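Side-chain contacts in Bak protein (Grouper iridovirus, PDB 5VMN), which is a viral Bcl-2 protein that inhibits apoptosis by sequestering Bim: residues L14-R19 with L80-S85; T24-S29 with T119-D124; L32-S37 with R70-L75. All coordinates share one frame; numbering follows the deposited sequence.

In the fold
This small, all-helical Bcl-2 domain illustrates how two helices, 22-37 and 68-84, can each serve two contacts. Contacts 1 and 3 both use helix 68-84, near its C-terminal and N-terminal ends respectively, and their centres are about 14 Å apart. Contacts 2 and 3 share helix 22-37 instead, with centres about 11 Å apart. Contact 2 adds the last helix, 116-122, and lies about 17 Å, centre to centre, from contact 1. Ile-27 CG2 and Leu-75 CD1, 3.8 Å apart, join contacts 2 and 3 through the interior, while Leu-14 packs against Thr-24 and His-28 to connect contacts 1 and 2. Together they join the first and last helices to helices 22-37 and 68-84.

Contact 1. Residues L14-R19 with L80-S85; sequences LLRGER and LYFTKS. With NO3 (nitrate ion), chain I; EDO (1,2-ethanediol), chain L.
Leu-15 sets its CB over the face of the Phe-82 ring, 3.6 Å from the ring centroid and only 9° off the ring normal, a CH-pi contact almost exactly above the centre. The leucine then carries on across the ring, bringing CD1 to 3.7 Å from Phe-82 CD2. On the Phe-82 side, CG is anti to the backbone N (chi1 -169°), which sends the ring out from helix 68-84 toward the short N-terminal helix. The carbonyl of Leu-15 is nearby as well, its O 3.4 Å from Phe-82 CD1, and also accepts a hydrogen bond from Gln-79 NE2.

Arg-16 meets the same ring in a different way. Its guanidinium plane stands 78° from the ring plane, and Phe-82 CZ points at one guanidinium face, with NH2 3.5 Å from CZ. The ring therefore offers its rim, not its pi face, to the cation. Arg-16 NH1 forms a salt bridge with Glu-88, which probably fixes the group there. Just past helix 11-16 the chain turns out of helical conformation at Gly-17, with positive phi. One aromatic residue thus joins the N-terminal helix to the end of the central helix, as part of the helical bundle of the Bcl-2 fold.

Contact 2. Residues T24-S29 with T119-D124; sequences TREIHS and TCASLD. With EDO (1,2-ethanediol), chain N.
Helix-to-helix packing in the Bcl-2 bundle is exemplified where the C-terminal helix 116-122 brings Ala-121 against Glu-26 and Ile-27 of helix 22-37. The small alanine lets the backbones come close, with CA atoms of Ile-27 and Ala-121 5.4 Å apart. Ile-27 reaches across with the end of its chain alone. Its CG1 branch stands anti to the carbonyl carbon, and a second bend at chi2 (-59°) lays CD1 on the neighbouring helix, 3.7 Å from Ala-121 N. The same methyl touches Ala-121 CB and lies 3.9 Å from Cys-120 SG, thereby meeting two successive residues. Behind this apolar patch Cys-120 also packs on Trp-68 of helix 68-84.

Glu-26 covers the more open flank. Its aliphatic part does the touching, CG lying 3.7 Å from Ala-121 CB, while the bend at chi2 (61°) brings OE1 to a water. That water donates to Glu-26 OE1 at 2.9 Å and sits beside Ala-121 O, though that second leg is short enough for its length to be doubtful. No direct hydrogen bond joins the segments. One turn further along helix 22-37, however, Gln-30 NE2 bonds to the carbonyls of Cys-120 and Leu-123, tying down the end of the last helix. Away from this interface, a 1,2-ethanediol, probably from the crystallisation liquor, lies at the ring edge of His-28, its O2 2.8 Å from ND1 in a nearly straight hydrogen bond (162°).

Contact 3. Residues L32-S37 with R70-L75; sequences LIVTKS and RILILL. With NO3 (nitrate ion), chain E.
Val-34 meets Leu-72 and Ile-73 without any flat group between them; this is a purely aliphatic contact, made by methyls and methylenes. The one planar species nearby is a nitrate ion, probably from the crystallisation liquor, beside Ser-37 and Ile-33, with its O3 3.4 Å from Ile-33 CG2. Val-34 is the side chain that reaches across from helix 22-37, and its two branches divide the work. CG1, anti to the backbone N (chi1 160°), goes to Ile-73, where it lies 3.7 Å from CG1 of that residue. CG2 turns the other way, to 3.8 Å from Leu-72 CD1, and also rests on Leu-72 CB at 3.9 Å. The valine thus straddles two consecutive residues of helix 68-84, crossing each side chain at about a right angle.

Leu-125 also packs on Val-34, Cys-120 on Leu-72 and Ile-60 on Ile-73. Arg-70, turned away from this interface, makes a salt bridge with Asp-63. It ends the Asn-Trp-Gly-Arg sequence that is the BH1 signature of the family. Just beyond it, Val-34 packs helix 22-37 against the first turns of the central helix characteristic of the Bcl-2 fold.

Contact 1. Residues L14-R19 with L80-S85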
ATOM      1  N   LEU A  14       0.792  -9.373  -0.460  1.00 31.15           N
ATOM      2  CA  LEU A  14       1.804  -8.375  -0.772  1.00 29.81           C
ATOM      3  C   LEU A  14       2.779  -8.218   0.376  1.00 28.72           C
ATOM      4  O   LEU A  14       3.996  -8.205   0.174  1.00 27.90           O
ATOM      5  CB  LEU A  14       1.139  -7.041  -1.077  1.00 29.90           C
ATOM      6  CG  LEU A  14       2.065  -5.850  -1.416  1.00 28.82           C
ATOM      7  CD1 LEU A  14       2.656  -5.966  -2.760  1.00 29.51           C
ATOM      8  CD2 LEU A  14       1.290  -4.551  -1.336  1.00 37.06           C
ATOM      9  N   LEU A  15       2.263  -8.022   1.580  1.00 28.96           N
ATOM     10  CA  LEU A  15       3.147  -7.721   2.701  1.00 28.17           C
ATOM     11  C   LEU A  15       3.869  -8.952   3.235  1.00 28.64           C
ATOM     12  O   LEU A  15       4.908  -8.817   3.897  1.00 32.20           O
ATOM     13  CB  LEU A  15       2.340  -7.041   3.814  1.00 29.43           C
ATOM     14  CG  LEU A  15       1.697  -5.726   3.343  1.00 32.84           C
ATOM     15  CD1 LEU A  15       0.931  -5.068   4.458  1.00 46.86           C
ATOM     16  CD2 LEU A  15       2.704  -4.733   2.780  1.00 41.60           C
ATOM     17  N   ARG A  16       3.362 -10.138   2.968  1.00 29.32           N
ATOM     18  CA  ARG A  16       4.052 -11.354   3.375  1.00 31.43           C
ATOM     19  C   ARG A  16       5.118 -11.739   2.360  1.00 40.35           C
ATOM     20  O   ARG A  16       6.063 -12.445   2.712  1.00 43.43           O
ATOM     21  CB  ARG A  16       3.053 -12.486   3.586  1.00 36.27           C
ATOM     22  CG  ARG A  16       2.240 -12.310   4.873  1.00 43.78           C
ATOM     23  CD  ARG A  16       1.130 -13.356   5.092  1.00 53.15           C
ATOM     24  NE  ARG A  16       0.629 -13.283   6.471  1.00 53.68           N
ATOM     25  CZ  ARG A  16      -0.235 -12.373   6.927  1.00 67.41           C
ATOM     26  NH1 ARG A  16      -0.608 -12.392   8.205  1.00 62.27           N
ATOM     27  NH2 ARG A  16      -0.719 -11.434   6.120  1.00 75.29           N
ATOM     28  N   GLY A  17       4.993 -11.269   1.120  1.00 38.57           N
ATOM     29  CA  GLY A  17       6.062 -11.391   0.145  1.00 37.19           C
ATOM     30  C   GLY A  17       6.380 -12.817  -0.239  1.00 50.54           C
ATOM     31  O   GLY A  17       7.506 -13.108  -0.658  1.00 51.19           O
ATOM     32  N   GLU A  18       5.423 -13.720  -0.097  1.00 42.20           N
ATOM     33  CA  GLU A  18       5.684 -15.108  -0.442  1.00 49.60           C
ATOM     34  C   GLU A  18       4.894 -15.449  -1.696  1.00 49.46           C
ATOM     35  O   GLU A  18       5.237 -14.964  -2.782  1.00 56.78           O
ATOM     36  CB  GLU A  18       5.366 -16.018   0.745  1.00 58.31           C
ATOM     37  CG  GLU A  18       6.391 -15.832   1.860  1.00 64.95           C
ATOM     38  CD  GLU A  18       6.005 -16.493   3.168  1.00 74.74           C
ATOM     39  OE1 GLU A  18       5.052 -17.300   3.183  1.00 84.35           O
ATOM     40  OE2 GLU A  18       6.661 -16.196   4.190  1.00 81.31           O
ATOM     41  N   ARG A  19       3.846 -16.260  -1.583  1.00 53.54           N
ATOM     42  CA  ARG A  19       2.996 -16.510  -2.739  1.00 55.29           C
ATOM     43  C   ARG A  19       2.219 -15.245  -3.082  1.00 52.63           C
ATOM     44  O   ARG A  19       1.643 -14.605  -2.199  1.00 62.01           O
ATOM     45  CB  ARG A  19       2.043 -17.665  -2.457  1.00 60.50           C
ATOM     46  CG  ARG A  19       2.741 -18.953  -1.998  1.00 75.84           C
ATOM     47  CD  ARG A  19       3.720 -19.499  -3.041  1.00 78.55           C
ATOM     48  NE  ARG A  19       4.253 -20.821  -2.681  1.00 83.45           N
ATOM     49  CZ  ARG A  19       3.776 -21.988  -3.122  1.00 84.76           C
ATOM     50  NH1 ARG A  19       2.741 -22.030  -3.956  1.00 80.54           N
ATOM     51  NH2 ARG A  19       4.341 -23.127  -2.731  1.00 83.15           N
ATOM     52  N   LEU A  80       7.260  -1.856   5.967  1.00 21.53           N
ATOM     53  CA  LEU A  80       8.224  -1.731   7.052  1.00 21.55           C
ATOM     54  C   LEU A  80       7.557  -1.978   8.400  1.00 23.28           C
ATOM     55  O   LEU A  80       8.110  -2.691   9.253  1.00 24.51           O
ATOM     56  CB  LEU A  80       8.889  -0.359   6.985  1.00 21.25           C
ATOM     57  CG  LEU A  80       9.825  -0.187   5.776  1.00 25.10           C
ATOM     58  CD1 LEU A  80      10.208   1.261   5.614  1.00 24.80           C
ATOM     59  CD2 LEU A  80      11.102  -1.010   5.970  1.00 32.17           C
ATOM     60  N   TYR A  81       6.349  -1.441   8.598  1.00 22.40           N
ATOM     61  CA  TYR A  81       5.611  -1.763   9.820  1.00 23.92           C
ATOM     62  C   TYR A  81       5.320  -3.253   9.918  1.00 23.65           C
ATOM     63  O   TYR A  81       5.440  -3.842  10.994  1.00 26.79           O
ATOM     64  CB  TYR A  81       4.284  -1.000   9.869  1.00 21.71           C
ATOM     65  CG  TYR A  81       4.361   0.397  10.438  1.00 21.55           C
ATOM     66  CD1 TYR A  81       4.696   0.608  11.762  1.00 23.10           C
ATOM     67  CD2 TYR A  81       3.983   1.492   9.681  1.00 22.00           C
ATOM     68  CE1 TYR A  81       4.713   1.890  12.287  1.00 22.96           C
ATOM     69  CE2 TYR A  81       4.011   2.780  10.200  1.00 20.65           C
ATOM     70  CZ  TYR A  81       4.356   2.957  11.506  1.00 21.90           C
ATOM     71  OH  TYR A  81       4.352   4.217  12.035  1.00 22.72           O
ATOM     72  N   PHE A  82       4.875  -3.861   8.813  1.00 22.96           N
ATOM     73  CA  PHE A  82       4.496  -5.268   8.825  1.00 24.28           C
ATOM     74  C   PHE A  82       5.693  -6.148   9.145  1.00 28.72           C
ATOM     75  O   PHE A  82       5.612  -7.051   9.992  1.00 29.52           O
ATOM     76  CB  PHE A  82       3.883  -5.606   7.460  1.00 23.52           C
ATOM     77  CG  PHE A  82       3.209  -6.940   7.385  1.00 24.99           C
ATOM     78  CD1 PHE A  82       3.940  -8.078   7.108  1.00 26.28           C
ATOM     79  CD2 PHE A  82       1.832  -7.038   7.498  1.00 26.77           C
ATOM     80  CE1 PHE A  82       3.319  -9.307   6.973  1.00 31.08           C
ATOM     81  CE2 PHE A  82       1.200  -8.267   7.352  1.00 29.32           C
ATOM     82  CZ  PHE A  82       1.950  -9.400   7.102  1.00 32.00           C
ATOM     83  N   THR A  83       6.832  -5.869   8.515  1.00 25.56           N
ATOM     84  CA  THR A  83       8.041  -6.639   8.787  1.00 27.09           C
ATOM     85  C   THR A  83       8.435  -6.539  10.249  1.00 28.48           C
ATOM     86  O   THR A  83       8.874  -7.528  10.853  1.00 34.95           O
ATOM     87  CB  THR A  83       9.179  -6.156   7.887  1.00 28.48           C
ATOM     88  OG1 THR A  83       8.829  -6.425   6.529  1.00 27.75           O
ATOM     89  CG2 THR A  83      10.462  -6.908   8.182  1.00 39.52           C
ATOM     90  N   LYS A  84       8.302  -5.349  10.834  1.00 27.56           N
ATOM     91  CA  LYS A  84       8.710  -5.132  12.210  1.00 33.50           C
ATOM     92  C   LYS A  84       7.710  -5.680  13.221  1.00 31.17           C
ATOM     93  O   LYS A  84       8.040  -5.755  14.413  1.00 34.58           O
ATOM     94  CB  LYS A  84       8.935  -3.626  12.420  1.00 33.56           C
ATOM     95  CG  LYS A  84       9.617  -3.243  13.699  1.00 56.26           C
ATOM     96  CD  LYS A  84       9.775  -1.722  13.792  1.00 60.72           C
ATOM     97  CE  LYS A  84      10.679  -1.313  14.960  1.00 60.38           C
ATOM     98  NZ  LYS A  84      10.797   0.168  15.080  1.00 69.74           N
ATOM     99  N   SER A  85       6.523  -6.084  12.784  1.00 29.66           N
ATOM    100  CA  SER A  85       5.488  -6.583  13.689  1.00 31.13           C
ATOM    101  C   SER A  85       5.892  -7.885  14.362  1.00 34.72           C
ATOM    102  O   SER A  85       6.587  -8.724  13.795  1.00 35.59           O
ATOM    103  CB  SER A  85       4.178  -6.805  12.934  1.00 32.38           C
ATOM    104  OG  SER A  85       3.637  -5.568  12.519  1.00 35.45           O
TER
HETATM  105  N   NO3 I 208      13.389   2.282  13.892  1.00 73.91           N
HETATM  106  O1  NO3 I 208      12.396   2.871  14.422  1.00 61.77           O
HETATM  107  O2  NO3 I 208      14.567   2.501  14.343  1.00 50.84           O
HETATM  108  O3  NO3 I 208      13.198   1.487  12.910  1.00 62.49           O
HETATM  109  C1  EDO L 211      10.363   4.858  15.622  1.00 60.69           C
HETATM  110  O1  EDO L 211      11.812   5.002  15.558  1.00 22.82           O
HETATM  111  C2  EDO L 211       9.715   4.387  14.322  1.00 67.63           C
HETATM  112  O2  EDO L 211      10.267   3.156  13.843  1.00 78.07           O

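Contact 2. Residues T24-S29 with T119-D124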
ATOM      1  N   THR A  24       0.256  -8.661  -8.099  1.00 26.22           N
ATOM      2  CA  THR A  24       0.721  -8.311  -6.754  1.00 25.43           C
ATOM      3  C   THR A  24       2.242  -8.394  -6.677  1.00 25.59           C
ATOM      4  O   THR A  24       2.889  -7.536  -6.063  1.00 24.62           O
ATOM      5  CB  THR A  24       0.046  -9.227  -5.739  1.00 26.71           C
ATOM      6  OG1 THR A  24      -1.364  -8.972  -5.797  1.00 28.92           O
ATOM      7  CG2 THR A  24       0.517  -8.935  -4.341  1.00 26.26           C
ATOM      8  N   ARG A  25       2.837  -9.400  -7.336  1.00 27.05           N
ATOM      9  CA  ARG A  25       4.289  -9.537  -7.348  1.00 27.66           C
ATOM     10  C   ARG A  25       4.951  -8.336  -8.000  1.00 26.75           C
ATOM     11  O   ARG A  25       5.998  -7.865  -7.539  1.00 26.58           O
ATOM     12  CB  ARG A  25       4.692 -10.835  -8.069  1.00 29.76           C
ATOM     13  CG  ARG A  25       6.200 -11.098  -8.061  1.00 31.34           C
ATOM     14  CD  ARG A  25       6.576 -12.444  -8.654  1.00 40.19           C
ATOM     15  NE  ARG A  25       5.848 -13.568  -8.066  1.00 49.97           N
ATOM     16  CZ  ARG A  25       6.092 -14.089  -6.868  1.00 49.22           C
ATOM     17  NH1 ARG A  25       7.042 -13.590  -6.082  1.00 53.17           N
ATOM     18  NH2 ARG A  25       5.365 -15.116  -6.441  1.00 60.07           N
ATOM     19  N   GLU A  26       4.386  -7.836  -9.104  1.00 26.45           N
ATOM     20  CA  GLU A  26       4.990  -6.667  -9.745  1.00 25.91           C
ATOM     21  C   GLU A  26       4.817  -5.412  -8.889  1.00 24.34           C
ATOM     22  O   GLU A  26       5.727  -4.578  -8.803  1.00 24.09           O
ATOM     23  CB  GLU A  26       4.401  -6.451 -11.149  1.00 26.35           C
ATOM     24  CG  GLU A  26       5.149  -5.404 -11.964  1.00 32.53           C
ATOM     25  CD  GLU A  26       6.610  -5.766 -12.196  1.00 44.59           C
ATOM     26  OE1 GLU A  26       7.423  -4.861 -12.466  1.00 48.99           O
ATOM     27  OE2 GLU A  26       6.942  -6.961 -12.110  1.00 39.59           O
ATOM     28  N   ILE A  27       3.674  -5.257  -8.236  1.00 23.53           N
ATOM     29  CA  ILE A  27       3.522  -4.121  -7.332  1.00 22.30           C
ATOM     30  C   ILE A  27       4.541  -4.214  -6.207  1.00 22.21           C
ATOM     31  O   ILE A  27       5.107  -3.204  -5.779  1.00 21.93           O
ATOM     32  CB  ILE A  27       2.091  -4.041  -6.790  1.00 21.82           C
ATOM     33  CG1 ILE A  27       1.100  -3.801  -7.931  1.00 23.74           C
ATOM     34  CG2 ILE A  27       1.967  -2.945  -5.712  1.00 20.84           C
ATOM     35  CD1 ILE A  27       1.316  -2.538  -8.751  1.00 28.39           C
ATOM     36  N   HIS A  28       4.791  -5.421  -5.714  1.00 23.07           N
ATOM     37  CA  HIS A  28       5.809  -5.619  -4.675  1.00 24.52           C
ATOM     38  C   HIS A  28       7.178  -5.147  -5.152  1.00 27.47           C
ATOM     39  O   HIS A  28       7.893  -4.424  -4.447  1.00 23.49           O
ATOM     40  CB  HIS A  28       5.817  -7.095  -4.295  1.00 24.76           C
ATOM     41  CG  HIS A  28       6.674  -7.445  -3.124  1.00 28.92           C
ATOM     42  ND1 HIS A  28       7.991  -7.827  -3.253  1.00 32.97           N
ATOM     43  CD2 HIS A  28       6.383  -7.523  -1.802  1.00 31.40           C
ATOM     44  CE1 HIS A  28       8.480  -8.113  -2.057  1.00 38.32           C
ATOM     45  NE2 HIS A  28       7.526  -7.940  -1.163  1.00 34.11           N
ATOM     46  N   SER A  29       7.552  -5.537  -6.362  1.00 24.81           N
ATOM     47  CA  SER A  29       8.807  -5.090  -6.942  1.00 25.58           C
ATOM     48  C   SER A  29       8.877  -3.566  -7.025  1.00 24.90           C
ATOM     49  O   SER A  29       9.901  -2.969  -6.664  1.00 27.17           O
ATOM     50  CB  SER A  29       8.979  -5.738  -8.331  1.00 27.49           C
ATOM     51  OG  SER A  29      10.128  -5.227  -8.989  1.00 34.86           O
ATOM     52  N   THR A 119      -1.684  -0.307 -14.456  1.00 29.91           N
ATOM     53  CA  THR A 119      -0.908   0.818 -14.957  1.00 32.77           C
ATOM     54  C   THR A 119       0.211   1.144 -13.980  1.00 29.39           C
ATOM     55  O   THR A 119       1.331   1.450 -14.399  1.00 35.02           O
ATOM     56  CB  THR A 119      -1.817   2.022 -15.210  1.00 35.00           C
ATOM     57  OG1 THR A 119      -2.626   1.749 -16.349  1.00 33.13           O
ATOM     58  CG2 THR A 119      -1.022   3.293 -15.487  1.00 40.51           C
ATOM     59  N   CYS A 120      -0.067   1.047 -12.675  1.00 26.47           N
ATOM     60  CA  CYS A 120       0.984   1.164 -11.669  1.00 25.26           C
ATOM     61  C   CYS A 120       2.080   0.139 -11.906  1.00 34.74           C
ATOM     62  O   CYS A 120       3.274   0.462 -11.886  1.00 33.58           O
ATOM     63  CB  CYS A 120       0.399   0.977 -10.282  1.00 26.49           C
ATOM     64  SG  CYS A 120       1.646   1.302  -8.959  1.00 29.16           S
ATOM     65  N   ALA A 121       1.691  -1.111 -12.111  1.00 28.85           N
ATOM     66  CA  ALA A 121       2.669  -2.163 -12.342  1.00 31.20           C
ATOM     67  C   ALA A 121       3.508  -1.883 -13.572  1.00 38.66           C
ATOM     68  O   ALA A 121       4.634  -2.374 -13.675  1.00 40.71           O
ATOM     69  CB  ALA A 121       1.971  -3.508 -12.506  1.00 33.32           C
ATOM     70  N   SER A 122       2.978  -1.123 -14.525  1.00 32.20           N
ATOM     71  CA  SER A 122       3.632  -0.946 -15.798  1.00 31.43           C
ATOM     72  C   SER A 122       4.517   0.296 -15.867  1.00 35.30           C
ATOM     73  O   SER A 122       5.188   0.502 -16.883  1.00 37.42           O
ATOM     74  CB  SER A 122       2.581  -0.866 -16.920  1.00 38.50           C
ATOM     75  OG  SER A 122       1.812  -2.072 -16.989  1.00 38.62           O
ATOM     76  N   LEU A 123       4.503   1.140 -14.846  1.00 34.29           N
ATOM     77  CA  LEU A 123       5.362   2.318 -14.835  1.00 34.78           C
ATOM     78  C   LEU A 123       6.824   1.915 -14.919  1.00 43.51           C
ATOM     79  O   LEU A 123       7.274   0.992 -14.235  1.00 44.86           O
ATOM     80  CB  LEU A 123       5.156   3.104 -13.547  1.00 34.31           C
ATOM     81  CG  LEU A 123       3.755   3.555 -13.208  1.00 40.34           C
ATOM     82  CD1 LEU A 123       3.728   4.045 -11.762  1.00 38.64           C
ATOM     83  CD2 LEU A 123       3.309   4.626 -14.178  1.00 52.79           C
ATOM     84  N   ASP A 124       7.572   2.634 -15.740  1.00 45.41           N
ATOM     85  CA  ASP A 124       9.016   2.451 -15.834  1.00 47.36           C
ATOM     86  C   ASP A 124       9.650   3.308 -14.745  1.00 51.97           C
ATOM     87  O   ASP A 124       9.803   4.520 -14.905  1.00 50.36           O
ATOM     88  CB  ASP A 124       9.506   2.842 -17.222  1.00 52.96           C
ATOM     89  CG  ASP A 124      10.986   2.561 -17.418  1.00 62.92           C
ATOM     90  OD1 ASP A 124      11.440   2.586 -18.578  1.00 67.47           O
ATOM     91  OD2 ASP A 124      11.688   2.304 -16.417  1.00 70.45           O
TER
HETATM   92  C1  EDO N 213       8.701  -9.626  -5.856  1.00 58.94           C
HETATM   93  O1  EDO N 213       8.735  -9.155  -7.202  1.00 82.34           O
HETATM   94  C2  EDO N 213       9.908  -9.005  -5.198  1.00 61.46           C
HETATM   95  O2  EDO N 213       9.759  -7.603  -5.406  1.00 51.68           O
HETATM   96  O   HOH W   1       7.039  -2.659 -14.296  1.00 40.26           O

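Contact 3. Residues L32-S37 with R70-L75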
ATOM      1  N   LEU A  32       9.458  -2.008  -3.604  1.00 23.06           N
ATOM      2  CA  LEU A  32      10.835  -2.064  -3.128  1.00 24.00           C
ATOM      3  C   LEU A  32      11.720  -1.052  -3.845  1.00 28.73           C
ATOM      4  O   LEU A  32      12.625  -0.472  -3.226  1.00 27.54           O
ATOM      5  CB  LEU A  32      11.384  -3.476  -3.277  1.00 26.28           C
ATOM      6  CG  LEU A  32      10.673  -4.546  -2.445  1.00 34.59           C
ATOM      7  CD1 LEU A  32      11.331  -5.883  -2.663  1.00 44.26           C
ATOM      8  CD2 LEU A  32      10.654  -4.166  -0.963  1.00 39.14           C
ATOM      9  N   ILE A  33      11.487  -0.822  -5.141  1.00 26.84           N
ATOM     10  CA  ILE A  33      12.252   0.200  -5.869  1.00 28.23           C
ATOM     11  C   ILE A  33      12.046   1.563  -5.217  1.00 29.62           C
ATOM     12  O   ILE A  33      12.998   2.321  -4.994  1.00 27.45           O
ATOM     13  CB  ILE A  33      11.845   0.238  -7.356  1.00 31.60           C
ATOM     14  CG1 ILE A  33      12.401  -0.973  -8.102  1.00 33.24           C
ATOM     15  CG2 ILE A  33      12.385   1.520  -8.020  1.00 32.08           C
ATOM     16  CD1 ILE A  33      11.843  -1.125  -9.541  1.00 37.45           C
ATOM     17  N   VAL A  34      10.784   1.914  -4.954  1.00 26.72           N
ATOM     18  CA  VAL A  34      10.459   3.200  -4.342  1.00 25.85           C
ATOM     19  C   VAL A  34      10.994   3.270  -2.922  1.00 25.41           C
ATOM     20  O   VAL A  34      11.488   4.315  -2.480  1.00 25.69           O
ATOM     21  CB  VAL A  34       8.929   3.395  -4.418  1.00 26.51           C
ATOM     22  CG1 VAL A  34       8.415   4.407  -3.451  1.00 30.31           C
ATOM     23  CG2 VAL A  34       8.533   3.771  -5.858  1.00 28.08           C
ATOM     24  N   THR A  35      10.921   2.170  -2.179  1.00 23.64           N
ATOM     25  CA  THR A  35      11.497   2.170  -0.836  1.00 26.57           C
ATOM     26  C   THR A  35      12.972   2.553  -0.874  1.00 25.08           C
ATOM     27  O   THR A  35      13.463   3.306  -0.011  1.00 26.55           O
ATOM     28  CB  THR A  35      11.319   0.795  -0.198  1.00 26.76           C
ATOM     29  OG1 THR A  35       9.915   0.543  -0.028  1.00 25.54           O
ATOM     30  CG2 THR A  35      11.999   0.724   1.155  1.00 29.96           C
ATOM     31  N   LYS A  36      13.722   1.972  -1.806  1.00 24.73           N
ATOM     32  CA  LYS A  36      15.144   2.275  -1.870  1.00 26.74           C
ATOM     33  C   LYS A  36      15.375   3.681  -2.399  1.00 27.55           C
ATOM     34  O   LYS A  36      16.227   4.410  -1.873  1.00 28.08           O
ATOM     35  CB  LYS A  36      15.867   1.244  -2.762  1.00 29.94           C
ATOM     36  CG  LYS A  36      17.361   1.512  -2.905  1.00 40.12           C
ATOM     37  CD  LYS A  36      18.042   0.483  -3.799  1.00 55.62           C
ATOM     38  CE  LYS A  36      19.547   0.755  -3.944  1.00 57.93           C
ATOM     39  NZ  LYS A  36      20.208  -0.298  -4.756  1.00 68.25           N
ATOM     40  N   SER A  37      14.649   4.065  -3.455  1.00 26.28           N
ATOM     41  CA  SER A  37      14.909   5.318  -4.162  1.00 31.25           C
ATOM     42  C   SER A  37      14.641   6.514  -3.283  1.00 28.16           C
ATOM     43  O   SER A  37      15.317   7.545  -3.412  1.00 30.80           O
ATOM     44  CB  SER A  37      14.016   5.441  -5.398  1.00 40.76           C
ATOM     45  OG  SER A  37      14.368   4.477  -6.348  1.00 51.87           O
ATOM     46  N   ARG A  70       3.167   8.213  -4.633  1.00 22.76           N
ATOM     47  CA  ARG A  70       2.665   8.336  -3.266  1.00 21.27           C
ATOM     48  C   ARG A  70       2.030   7.037  -2.789  1.00 21.10           C
ATOM     49  O   ARG A  70       2.191   6.653  -1.622  1.00 20.84           O
ATOM     50  CB  ARG A  70       1.659   9.474  -3.188  1.00 22.42           C
ATOM     51  CG  ARG A  70       2.266  10.825  -3.396  1.00 25.84           C
ATOM     52  CD  ARG A  70       1.269  11.890  -3.081  1.00 27.34           C
ATOM     53  NE  ARG A  70       1.731  13.217  -3.445  1.00 28.15           N
ATOM     54  CZ  ARG A  70       1.063  14.330  -3.165  1.00 30.97           C
ATOM     55  NH1 ARG A  70      -0.075  14.269  -2.495  1.00 31.62           N
ATOM     56  NH2 ARG A  70       1.522  15.500  -3.574  1.00 32.68           N
ATOM     57  N   ILE A  71       1.314   6.336  -3.673  1.00 21.58           N
ATOM     58  CA  ILE A  71       0.734   5.059  -3.286  1.00 18.86           C
ATOM     59  C   ILE A  71       1.841   4.066  -2.938  1.00 21.41           C
ATOM     60  O   ILE A  71       1.743   3.325  -1.951  1.00 20.57           O
ATOM     61  CB  ILE A  71      -0.189   4.540  -4.407  1.00 21.57           C
ATOM     62  CG1 ILE A  71      -1.474   5.364  -4.377  1.00 25.10           C
ATOM     63  CG2 ILE A  71      -0.455   3.061  -4.249  1.00 23.76           C
ATOM     64  CD1 ILE A  71      -2.444   5.091  -5.518  1.00 31.58           C
ATOM     65  N   LEU A  72       2.919   4.044  -3.733  1.00 21.61           N
ATOM     66  CA  LEU A  72       3.983   3.094  -3.470  1.00 19.35           C
ATOM     67  C   LEU A  72       4.743   3.460  -2.194  1.00 18.76           C
ATOM     68  O   LEU A  72       5.217   2.563  -1.489  1.00 22.40           O
ATOM     69  CB  LEU A  72       4.920   3.008  -4.678  1.00 21.54           C
ATOM     70  CG  LEU A  72       4.294   2.343  -5.909  1.00 25.27           C
ATOM     71  CD1 LEU A  72       5.179   2.590  -7.142  1.00 23.69           C
ATOM     72  CD2 LEU A  72       4.122   0.863  -5.692  1.00 24.83           C
ATOM     73  N   ILE A  73       4.836   4.748  -1.872  1.00 19.62           N
ATOM     74  CA  ILE A  73       5.422   5.153  -0.585  1.00 19.77           C
ATOM     75  C   ILE A  73       4.556   4.640   0.552  1.00 20.28           C
ATOM     76  O   ILE A  73       5.056   4.065   1.520  1.00 19.30           O
ATOM     77  CB  ILE A  73       5.609   6.669  -0.530  1.00 20.93           C
ATOM     78  CG1 ILE A  73       6.750   7.105  -1.460  1.00 23.63           C
ATOM     79  CG2 ILE A  73       5.869   7.136   0.902  1.00 21.72           C
ATOM     80  CD1 ILE A  73       6.807   8.600  -1.662  1.00 28.21           C
ATOM     81  N   LEU A  74       3.226   4.771   0.435  1.00 20.40           N
ATOM     82  CA  LEU A  74       2.354   4.261   1.493  1.00 20.88           C
ATOM     83  C   LEU A  74       2.521   2.757   1.661  1.00 21.00           C
ATOM     84  O   LEU A  74       2.598   2.238   2.791  1.00 20.61           O
ATOM     85  CB  LEU A  74       0.897   4.614   1.173  1.00 20.86           C
ATOM     86  CG  LEU A  74      -0.115   3.981   2.124  1.00 21.57           C
ATOM     87  CD1 LEU A  74       0.055   4.546   3.526  1.00 24.83           C
ATOM     88  CD2 LEU A  74      -1.544   4.184   1.600  1.00 25.76           C
ATOM     89  N   LEU A  75       2.568   2.023   0.551  1.00 19.16           N
ATOM     90  CA  LEU A  75       2.768   0.593   0.663  1.00 19.57           C
ATOM     91  C   LEU A  75       4.116   0.279   1.307  1.00 18.10           C
ATOM     92  O   LEU A  75       4.220  -0.650   2.113  1.00 20.54           O
ATOM     93  CB  LEU A  75       2.650  -0.057  -0.723  1.00 18.72           C
ATOM     94  CG  LEU A  75       1.290   0.055  -1.398  1.00 20.62           C
ATOM     95  CD1 LEU A  75       1.370  -0.596  -2.776  1.00 23.06           C
ATOM     96  CD2 LEU A  75       0.236  -0.620  -0.586  1.00 22.55           C
TER
HETATM   97  N   NO3 E 204      11.839   5.949  -8.518  1.00 80.29           N
HETATM   98  O1  NO3 E 204      10.578   6.073  -8.560  1.00 79.11           O
HETATM   99  O2  NO3 E 204      12.573   6.909  -8.137  1.00 77.89           O
HETATM  100  O3  NO3 E 204      12.373   4.859  -8.858  1.00 74.58           O